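Local structure of EAL domain protein (Vibrio cholerae serotype O1, 6IJ2) at residues Y237-P242 with P252-A257; F42-L47 with S246-N251; R186-D191 with F223-A228. The protein degrades the cyclic dinucleotides c-di-GMP and cGAMP, acting as an EAL-type phosphodiesterase that probably depends on metal ions. The protein carries 1 engineered substitution. One frame throughout, in Å; residues are numbered along the deposited sequence.

In the fold
From the N terminus, strand 41-49 supplies the first half of interaction 2, and its partner 246-251 arrives only near the end of the chain, so this contact closes a loop of 198 residues. Interaction 3 falls wholly within that loop: it joins the loop after helix 182-185 to helix 220-229, across 31 residues. Interaction 1 closes a short loop of nine residues at the C terminus and crosses interaction 2, because 246-251 runs between its two segments. Phe239 O and Asn251 N, 3.0 Å apart, connect interactions 1 and 2, whereas Phe223 packs against Phe239 and Phe254 and so joins interaction 3 to interaction 1. Together they tie strands 41-49 and 233-244, helix 220-229 and the C-terminal tail.

Interaction 1: residues Y237-P242 with P252-A257; sequences YYFAKP and PEFSEA. With nucleotides of chain B.
The hydroxyl of Tyr238 donates a hydrogen bond to Glu253, with OH 2.6 Å from OE2. The donor comes from above the carboxylate plane, 43° out of it, and the phenol and carboxylate planes are steeply inclined to each other. The Glu253 chain bends at chi2 to meet the hydroxyl; the glutamate is poorly ordered, so the bond is probably not rigid. Tyr238 gets there with CG anti to its own nitrogen (chi1 178°), which sends the ring out toward the short C-terminal helix; on the way CE2 comes 3.7 Å from Phe254 CB.

Beside this polar link lies an apolar one. Phe239 turns the CD1-CE1 edge of its ring onto the face of Phe254, a T-shaped pair with centroids 5.4 Å apart and planes at 80°. CE1 of Phe239 reaches to 3.8 Å from Phe254 CD2, while Tyr238 CD2 covers one face of the Phe239 ring. Phe223 of helix 220-229 touches Tyr238, Phe239 and Phe254 and extends the cluster into the outer layer of the fold.

At the other end of the same turn, the nucleotide is held. Tyr237 N gives a nearly straight bond to O6 of G1 of chain B at 2.8 Å, and its ring lies over the guanine, with C6 of the base 3.4 Å above the ring plane. The turn thus joins an aromatic cluster against the C-terminal helix to a guanine pocket at the mouth of the TIM-like barrel of the EAL domain, here occupied by the pGpG product.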
# COMPACT_ATOMS: atom_id res chain seq x y z
N TYR A 237 4.76 -6.13 22.09
CA TYR A 237 5.29 -5.91 23.43
C TYR A 237 4.30 -6.32 24.51
O TYR A 237 4.71 -6.72 25.60
CB TYR A 237 5.67 -4.44 23.61
CG TYR A 237 6.89 -3.99 22.83
CD1 TYR A 237 7.71 -4.90 22.15
CD2 TYR A 237 7.24 -2.65 22.78
CE1 TYR A 237 8.82 -4.48 21.45
CE2 TYR A 237 8.35 -2.21 22.08
CZ TYR A 237 9.14 -3.13 21.41
OH TYR A 237 10.25 -2.69 20.71
N TYR A 238 2.99 -6.21 24.25
CA TYR A 238 2.02 -6.63 25.25
C TYR A 238 2.23 -8.09 25.64
O TYR A 238 2.01 -8.46 26.80
CB TYR A 238 0.59 -6.43 24.73
CG TYR A 238 -0.45 -6.92 25.71
CD1 TYR A 238 -0.61 -6.30 26.94
CD2 TYR A 238 -1.26 -8.01 25.41
CE1 TYR A 238 -1.55 -6.75 27.86
CE2 TYR A 238 -2.21 -8.47 26.33
CZ TYR A 238 -2.35 -7.83 27.54
OH TYR A 238 -3.28 -8.27 28.45
N PHE A 239 2.66 -8.92 24.69
CA PHE A 239 2.92 -10.33 24.98
C PHE A 239 4.35 -10.57 25.46
O PHE A 239 4.57 -11.17 26.51
CB PHE A 239 2.61 -11.17 23.74
CG PHE A 239 1.21 -11.00 23.24
CD1 PHE A 239 0.15 -11.63 23.88
CD2 PHE A 239 0.94 -10.17 22.17
CE1 PHE A 239 -1.16 -11.45 23.44
CE2 PHE A 239 -0.37 -9.98 21.73
CZ PHE A 239 -1.41 -10.63 22.36
N ALA A 240 5.33 -10.08 24.70
CA ALA A 240 6.72 -10.19 25.10
C ALA A 240 7.57 -9.41 24.12
O ALA A 240 7.37 -9.51 22.91
CB ALA A 240 7.19 -11.65 25.14
N LYS A 241 8.52 -8.65 24.66
CA LYS A 241 9.55 -8.05 23.85
C LYS A 241 10.46 -9.13 23.26
O LYS A 241 10.52 -10.24 23.79
CB LYS A 241 10.38 -7.08 24.69
CG LYS A 241 9.58 -6.00 25.41
CD LYS A 241 10.49 -5.23 26.36
CE LYS A 241 9.71 -4.32 27.29
NZ LYS A 241 10.62 -3.65 28.27
N PRO A 242 11.17 -8.83 22.18
CA PRO A 242 12.19 -9.76 21.67
C PRO A 242 13.18 -10.16 22.75
O PRO A 242 13.56 -9.37 23.61
CB PRO A 242 12.87 -8.96 20.55
CG PRO A 242 11.77 -8.00 20.07
CD PRO A 242 11.06 -7.61 21.34
N PRO A 252 1.77 -13.42 31.64
CA PRO A 252 0.69 -14.18 32.30
C PRO A 252 -0.64 -13.45 32.32
O PRO A 252 -1.69 -14.11 32.37
CB PRO A 252 1.23 -14.39 33.73
CG PRO A 252 2.71 -14.15 33.63
CD PRO A 252 2.88 -13.12 32.56
N GLU A 253 -0.63 -12.12 32.28
CA GLU A 253 -1.87 -11.35 32.41
C GLU A 253 -2.82 -11.62 31.25
O GLU A 253 -4.04 -11.70 31.44
CB GLU A 253 -1.56 -9.86 32.51
CG GLU A 253 -2.75 -8.97 32.88
CD GLU A 253 -3.44 -8.36 31.67
OE1 GLU A 253 -4.63 -8.66 31.45
OE2 GLU A 253 -2.80 -7.58 30.94
N PHE A 254 -2.28 -11.76 30.04
CA PHE A 254 -3.13 -12.04 28.88
C PHE A 254 -3.84 -13.38 29.01
O PHE A 254 -4.95 -13.55 28.50
CB PHE A 254 -2.30 -11.98 27.60
CG PHE A 254 -2.33 -13.25 26.80
CD1 PHE A 254 -1.41 -14.26 27.04
CD2 PHE A 254 -3.28 -13.44 25.81
CE1 PHE A 254 -1.44 -15.43 26.31
CE2 PHE A 254 -3.32 -14.61 25.08
CZ PHE A 254 -2.40 -15.61 25.33
N SER A 255 -3.21 -14.34 29.70
CA SER A 255 -3.79 -15.67 29.83
C SER A 255 -5.09 -15.64 30.62
O SER A 255 -6.03 -16.38 30.32
CB SER A 255 -2.79 -16.63 30.48
OG SER A 255 -1.53 -16.57 29.84
N GLU A 256 -5.16 -14.79 31.65
CA GLU A 256 -6.30 -14.77 32.55
C GLU A 256 -7.08 -13.48 32.28
O GLU A 256 -7.85 -13.43 31.30
CB GLU A 256 -5.84 -14.91 34.01
CG GLU A 256 -4.70 -15.91 34.20
CD GLU A 256 -5.07 -17.31 33.77
OE1 GLU A 256 -6.22 -17.73 34.01
OE2 GLU A 256 -4.21 -18.00 33.19
N ALA A 257 -6.92 -12.44 33.10
CA ALA A 257 -7.63 -11.17 32.92
C ALA A 257 -9.14 -11.35 32.85
O ALA A 257 -9.85 -10.50 32.31
CB ALA A 257 -7.13 -10.45 31.68
OP3 G B 1 7.48 -5.71 10.87
P G B 1 8.91 -5.53 10.88
OP1 G B 1 9.59 -6.78 10.79
OP2 G B 1 9.18 -4.55 9.88
O5' G B 1 9.16 -4.85 12.28
C5' G B 1 9.72 -5.58 13.37
C4' G B 1 10.15 -4.62 14.46
O4' G B 1 9.03 -4.32 15.31
C3' G B 1 11.26 -5.11 15.40
O3' G B 1 12.29 -4.17 15.58
C2' G B 1 10.53 -5.30 16.72
O2' G B 1 11.29 -5.05 17.87
C1' G B 1 9.46 -4.24 16.63
N9 G B 1 8.32 -4.50 17.50
C8 G B 1 7.80 -5.72 17.83
N7 G B 1 6.77 -5.64 18.62
C5 G B 1 6.60 -4.28 18.82
C6 G B 1 5.64 -3.58 19.59
O6 G B 1 4.73 -4.03 20.27
N1 G B 1 5.83 -2.21 19.53
C2 G B 1 6.82 -1.59 18.81
N2 G B 1 6.83 -0.26 18.85
N3 G B 1 7.71 -2.23 18.07
C4 G B 1 7.54 -3.57 18.13

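Interaction 2: residues F42-L47 with S246-N251; sequences FGYEAL and SLPSVN. With CA (calcium ion), chain J; nucleotides of chain B.
Leu247 and Pro248 close over Tyr44 on the outside of the TIM-like barrel of the EAL domain, where the tail that follows strand 233-244 runs past strand 41-49. Leu247 comes first: its CD2 methyl sits almost exactly above the centre of the Tyr44 ring, a CH-pi contact 3.9 Å from the centroid and 6° off the normal. Its CB lies toward the hydroxyl end of the same face, 3.7 Å from Tyr44 CZ, and the two side chains cross at about a right angle.

Pro248 follows alongside, its CD 3.7 Å from Tyr44 CE2. Its carbonyl oxygen lies in the plane of the ring and 3.2 Å from Tyr44 OH. Val250, a little farther along, touches Val34 of strand 27-35. Asn251 then takes the N-cap position of the C-terminal helix, its OD1 receiving the backbone N-H of Glu253.

Tyr44 precedes the Glu45-Ala46-Leu47 triplet that names the family. Where Tyr44 faces the tail, Glu45 turns to the barrel interior, joining Asn95, Glu128 and Asp158 around a calcium ion. The extended side chain of Glu45 brings OE2 to 2.4 Å from the calcium, and the oxygen of a calcium-bound water lies 2.7 Å from Glu45 OE1, within hydrogen-bonding distance.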
# COMPACT_ATOMS: atom_id res chain seq x y z
N PHE A 42 2.52 -19.82 18.80
CA PHE A 42 2.51 -20.24 17.40
C PHE A 42 3.94 -20.37 16.87
O PHE A 42 4.24 -21.26 16.06
CB PHE A 42 1.71 -19.22 16.57
CG PHE A 42 1.91 -19.33 15.09
CD1 PHE A 42 1.13 -20.21 14.34
CD2 PHE A 42 2.89 -18.59 14.44
CE1 PHE A 42 1.32 -20.33 12.98
CE2 PHE A 42 3.09 -18.70 13.08
CZ PHE A 42 2.30 -19.57 12.34
N GLY A 43 4.81 -19.47 17.30
CA GLY A 43 6.19 -19.47 16.83
C GLY A 43 6.91 -18.23 17.32
O GLY A 43 6.42 -17.52 18.20
N TYR A 44 8.09 -17.99 16.75
CA TYR A 44 8.91 -16.82 17.09
C TYR A 44 9.46 -16.20 15.82
O TYR A 44 9.90 -16.92 14.91
CB TYR A 44 10.10 -17.20 17.99
CG TYR A 44 9.73 -17.64 19.38
CD1 TYR A 44 9.28 -18.93 19.62
CD2 TYR A 44 9.84 -16.77 20.46
CE1 TYR A 44 8.94 -19.34 20.88
CE2 TYR A 44 9.49 -17.17 21.73
CZ TYR A 44 9.05 -18.46 21.93
OH TYR A 44 8.70 -18.88 23.20
N GLU A 45 9.47 -14.87 15.77
CA GLU A 45 10.15 -14.15 14.70
C GLU A 45 11.60 -13.92 15.11
O GLU A 45 11.87 -13.50 16.25
CB GLU A 45 9.46 -12.82 14.40
CG GLU A 45 10.17 -12.06 13.31
CD GLU A 45 9.55 -10.73 12.96
OE1 GLU A 45 8.64 -10.26 13.69
OE2 GLU A 45 9.98 -10.17 11.94
N ALA A 46 12.53 -14.28 14.22
CA ALA A 46 13.95 -14.02 14.43
C ALA A 46 14.29 -12.59 13.99
O ALA A 46 13.92 -12.17 12.88
CB ALA A 46 14.80 -15.03 13.66
N LEU A 47 15.02 -11.87 14.83
CA LEU A 47 15.33 -10.46 14.61
C LEU A 47 16.81 -10.23 14.84
O LEU A 47 17.34 -10.63 15.88
CB LEU A 47 14.52 -9.57 15.54
CG LEU A 47 13.01 -9.66 15.36
CD1 LEU A 47 12.34 -9.13 16.60
CD2 LEU A 47 12.57 -8.87 14.13
N SER A 246 17.31 -15.86 23.08
CA SER A 246 16.45 -16.60 23.99
C SER A 246 15.03 -16.62 23.43
O SER A 246 14.67 -15.85 22.54
CB SER A 246 16.45 -15.99 25.39
OG SER A 246 16.00 -14.65 25.37
N LEU A 247 14.23 -17.54 23.97
CA LEU A 247 12.81 -17.68 23.63
C LEU A 247 11.99 -17.11 24.78
O LEU A 247 11.75 -17.82 25.77
CB LEU A 247 12.44 -19.14 23.37
CG LEU A 247 13.25 -19.81 22.25
CD1 LEU A 247 12.83 -21.27 22.09
CD2 LEU A 247 13.10 -19.04 20.94
N PRO A 248 11.54 -15.86 24.69
CA PRO A 248 10.86 -15.23 25.83
C PRO A 248 9.56 -15.94 26.17
O PRO A 248 8.88 -16.50 25.31
CB PRO A 248 10.58 -13.80 25.34
CG PRO A 248 11.52 -13.58 24.21
CD PRO A 248 11.78 -14.91 23.59
N SER A 249 9.22 -15.90 27.46
CA SER A 249 7.92 -16.34 27.94
C SER A 249 6.89 -15.25 27.72
O SER A 249 7.21 -14.06 27.70
CB SER A 249 7.99 -16.69 29.43
OG SER A 249 8.40 -15.56 30.18
N VAL A 250 5.63 -15.66 27.58
CA VAL A 250 4.53 -14.74 27.31
C VAL A 250 3.88 -14.31 28.61
O VAL A 250 3.69 -15.11 29.54
CB VAL A 250 3.52 -15.39 26.35
CG1 VAL A 250 2.19 -14.64 26.36
CG2 VAL A 250 4.09 -15.41 24.96
N ASN A 251 3.55 -13.01 28.68
CA ASN A 251 2.77 -12.31 29.69
C ASN A 251 1.71 -13.20 30.33
O ASN A 251 0.82 -13.71 29.63
CB ASN A 251 2.13 -11.08 29.03
CG ASN A 251 1.37 -10.21 30.01
OD1 ASN A 251 1.51 -10.34 31.23
ND2 ASN A 251 0.57 -9.29 29.48
CA CA J . 8.87 -9.00 10.15
P G B 2 13.74 -4.55 15.34
OP1 G B 2 13.94 -5.85 15.87
OP2 G B 2 14.53 -3.46 15.80
O5' G B 2 13.87 -4.58 13.77
C5' G B 2 14.01 -3.39 13.00
C4' G B 2 13.89 -3.71 11.54
O4' G B 2 14.91 -4.67 11.18
C3' G B 2 12.56 -4.33 11.10
O3' G B 2 12.09 -3.78 9.89
C2' G B 2 12.92 -5.79 10.84
O2' G B 2 12.15 -6.45 9.88
C1' G B 2 14.36 -5.66 10.36
N9 G B 2 15.09 -6.89 10.59
C8 G B 2 15.33 -7.50 11.80
N7 G B 2 15.95 -8.64 11.68
C5 G B 2 16.09 -8.81 10.32
C6 G B 2 16.68 -9.86 9.58
O6 G B 2 17.19 -10.90 10.00
N1 G B 2 16.62 -9.63 8.22
C2 G B 2 16.05 -8.53 7.63
N2 G B 2 16.08 -8.50 6.30
N3 G B 2 15.52 -7.53 8.30
C4 G B 2 15.57 -7.74 9.63
O HOH W 1 7.41 -8.60 11.91

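Interaction 3: residues R186-D191 with F223-A228; sequences RNIHAD and FAWLKA
Ile188 presses onto the indole of Trp225, and this is the tight part of a contact in the outer helical layer of the TIM-like barrel, where the loop between helices 182-185 and 192-207 meets helix 220-229. The isoleucine comes over one face of the six-membered ring and toward its rim: CG1 stands 4.2 Å from the centroid, 18° off the ring normal, in a CH-pi contact. CD1 reaches farther, to 3.6 Å from Trp225 CZ3, and Ile188 CG2 lies 3.9 Å from Trp225 CE3. With chi1 -171°, Ile188 points CG1 away from its own backbone N and onto the indole; Trp225 CG is likewise anti to the Trp225 N, and the side chains meet at about a right angle. Leu226 adds only a looser touch, its CG 4.2 Å from Ile188 CG2. Met198 of helix 192-207 packs against both Ile188 and Trp225, so the cluster spans three elements.

Toward solvent the contact thins, and no hydrogen bond crosses between the two segments. Polar fastening lies to one side, where Arg186 makes a salt bridge to Glu222 of helix 220-229. His189, at the partly exposed margin, contributes its backbone and CB while its imidazole is turned from the indole: CA lies 3.9 Å from Trp225 CD1, and the two CB atoms of His189 and Trp225 are 4.0 Å apart.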
# COMPACT_ATOMS: atom_id res chain seq x y z
N ARG A 186 -2.91 0.23 16.23
CA ARG A 186 -2.64 1.09 17.37
C ARG A 186 -3.92 1.77 17.84
O ARG A 186 -4.55 2.55 17.10
CB ARG A 186 -1.59 2.14 17.01
CG ARG A 186 -1.16 3.06 18.16
CD ARG A 186 -0.47 2.29 19.30
NE ARG A 186 0.71 1.56 18.84
CZ ARG A 186 0.88 0.24 18.93
NH1 ARG A 186 -0.04 -0.55 19.48
NH2 ARG A 186 2.00 -0.30 18.46
N ASN A 187 -4.31 1.47 19.08
CA ASN A 187 -5.51 2.04 19.71
C ASN A 187 -6.76 1.74 18.90
O ASN A 187 -7.68 2.57 18.82
CB ASN A 187 -5.35 3.55 19.93
CG ASN A 187 -4.27 3.86 20.96
OD1 ASN A 187 -4.15 3.19 21.98
ND2 ASN A 187 -3.47 4.89 20.68
N ILE A 188 -6.82 0.54 18.31
CA ILE A 188 -7.93 0.25 17.41
C ILE A 188 -9.25 0.20 18.17
O ILE A 188 -10.30 0.52 17.61
CB ILE A 188 -7.67 -1.05 16.63
CG1 ILE A 188 -8.72 -1.23 15.54
CG2 ILE A 188 -7.57 -2.27 17.58
CD1 ILE A 188 -8.33 -2.26 14.50
N HIS A 189 -9.21 -0.14 19.46
CA HIS A 189 -10.41 -0.10 20.29
C HIS A 189 -11.00 1.30 20.41
O HIS A 189 -12.16 1.44 20.82
CB HIS A 189 -10.09 -0.62 21.69
CG HIS A 189 -9.07 0.19 22.42
ND1 HIS A 189 -7.75 0.26 22.03
CD2 HIS A 189 -9.18 0.98 23.52
CE1 HIS A 189 -7.09 1.05 22.85
NE2 HIS A 189 -7.94 1.50 23.77
N ALA A 190 -10.23 2.34 20.10
CA ALA A 190 -10.71 3.72 20.25
C ALA A 190 -10.99 4.42 18.93
O ALA A 190 -11.53 5.53 18.94
CB ALA A 190 -9.69 4.55 21.04
N ASP A 191 -10.66 3.79 17.80
CA ASP A 191 -10.55 4.46 16.50
C ASP A 191 -11.50 3.80 15.51
O ASP A 191 -11.18 2.75 14.95
CB ASP A 191 -9.09 4.38 16.04
CG ASP A 191 -8.80 5.20 14.81
OD1 ASP A 191 -9.71 5.44 14.00
OD2 ASP A 191 -7.62 5.59 14.66
N PHE A 223 -5.59 -5.90 22.28
CA PHE A 223 -5.70 -7.36 22.19
C PHE A 223 -7.16 -7.79 22.24
O PHE A 223 -7.60 -8.62 21.43
CB PHE A 223 -4.90 -8.02 23.32
CG PHE A 223 -5.51 -9.29 23.85
CD1 PHE A 223 -5.25 -10.50 23.23
CD2 PHE A 223 -6.31 -9.29 24.98
CE1 PHE A 223 -5.79 -11.69 23.73
CE2 PHE A 223 -6.85 -10.46 25.48
CZ PHE A 223 -6.59 -11.66 24.85
N ALA A 224 -7.93 -7.22 23.17
CA ALA A 224 -9.29 -7.70 23.38
C ALA A 224 -10.18 -7.34 22.20
O ALA A 224 -11.06 -8.12 21.81
CB ALA A 224 -9.87 -7.13 24.68
N TRP A 225 -9.98 -6.15 21.63
CA TRP A 225 -10.74 -5.78 20.44
C TRP A 225 -10.41 -6.71 19.29
O TRP A 225 -11.31 -7.23 18.61
CB TRP A 225 -10.48 -4.31 20.07
CG TRP A 225 -11.46 -3.84 19.08
CD1 TRP A 225 -12.64 -3.17 19.33
CD2 TRP A 225 -11.42 -4.05 17.67
NE1 TRP A 225 -13.32 -2.98 18.18
CE2 TRP A 225 -12.60 -3.49 17.13
CE3 TRP A 225 -10.50 -4.65 16.80
CZ2 TRP A 225 -12.89 -3.51 15.77
CZ3 TRP A 225 -10.79 -4.68 15.44
CH2 TRP A 225 -11.97 -4.11 14.94
N LEU A 226 -9.11 -6.97 19.07
CA LEU A 226 -8.68 -7.80 17.95
C LEU A 226 -9.16 -9.24 18.12
O LEU A 226 -9.58 -9.88 17.14
CB LEU A 226 -7.16 -7.76 17.83
CG LEU A 226 -6.64 -6.39 17.40
CD1 LEU A 226 -5.15 -6.30 17.72
CD2 LEU A 226 -6.91 -6.19 15.91
N LYS A 227 -9.16 -9.74 19.35
CA LYS A 227 -9.64 -11.10 19.59
C LYS A 227 -11.12 -11.21 19.28
O LYS A 227 -11.57 -12.19 18.67
CB LYS A 227 -9.37 -11.51 21.04
CG LYS A 227 -9.72 -12.98 21.34
CD LYS A 227 -9.32 -13.35 22.77
CE LYS A 227 -9.80 -14.75 23.15
NZ LYS A 227 -11.26 -14.74 23.45
N ALA A 228 -11.90 -10.20 19.68
CA ALA A 228 -13.33 -10.23 19.39
C ALA A 228 -13.58 -10.14 17.89
O ALA A 228 -14.53 -10.76 17.38
CB ALA A 228 -14.04 -9.09 20.12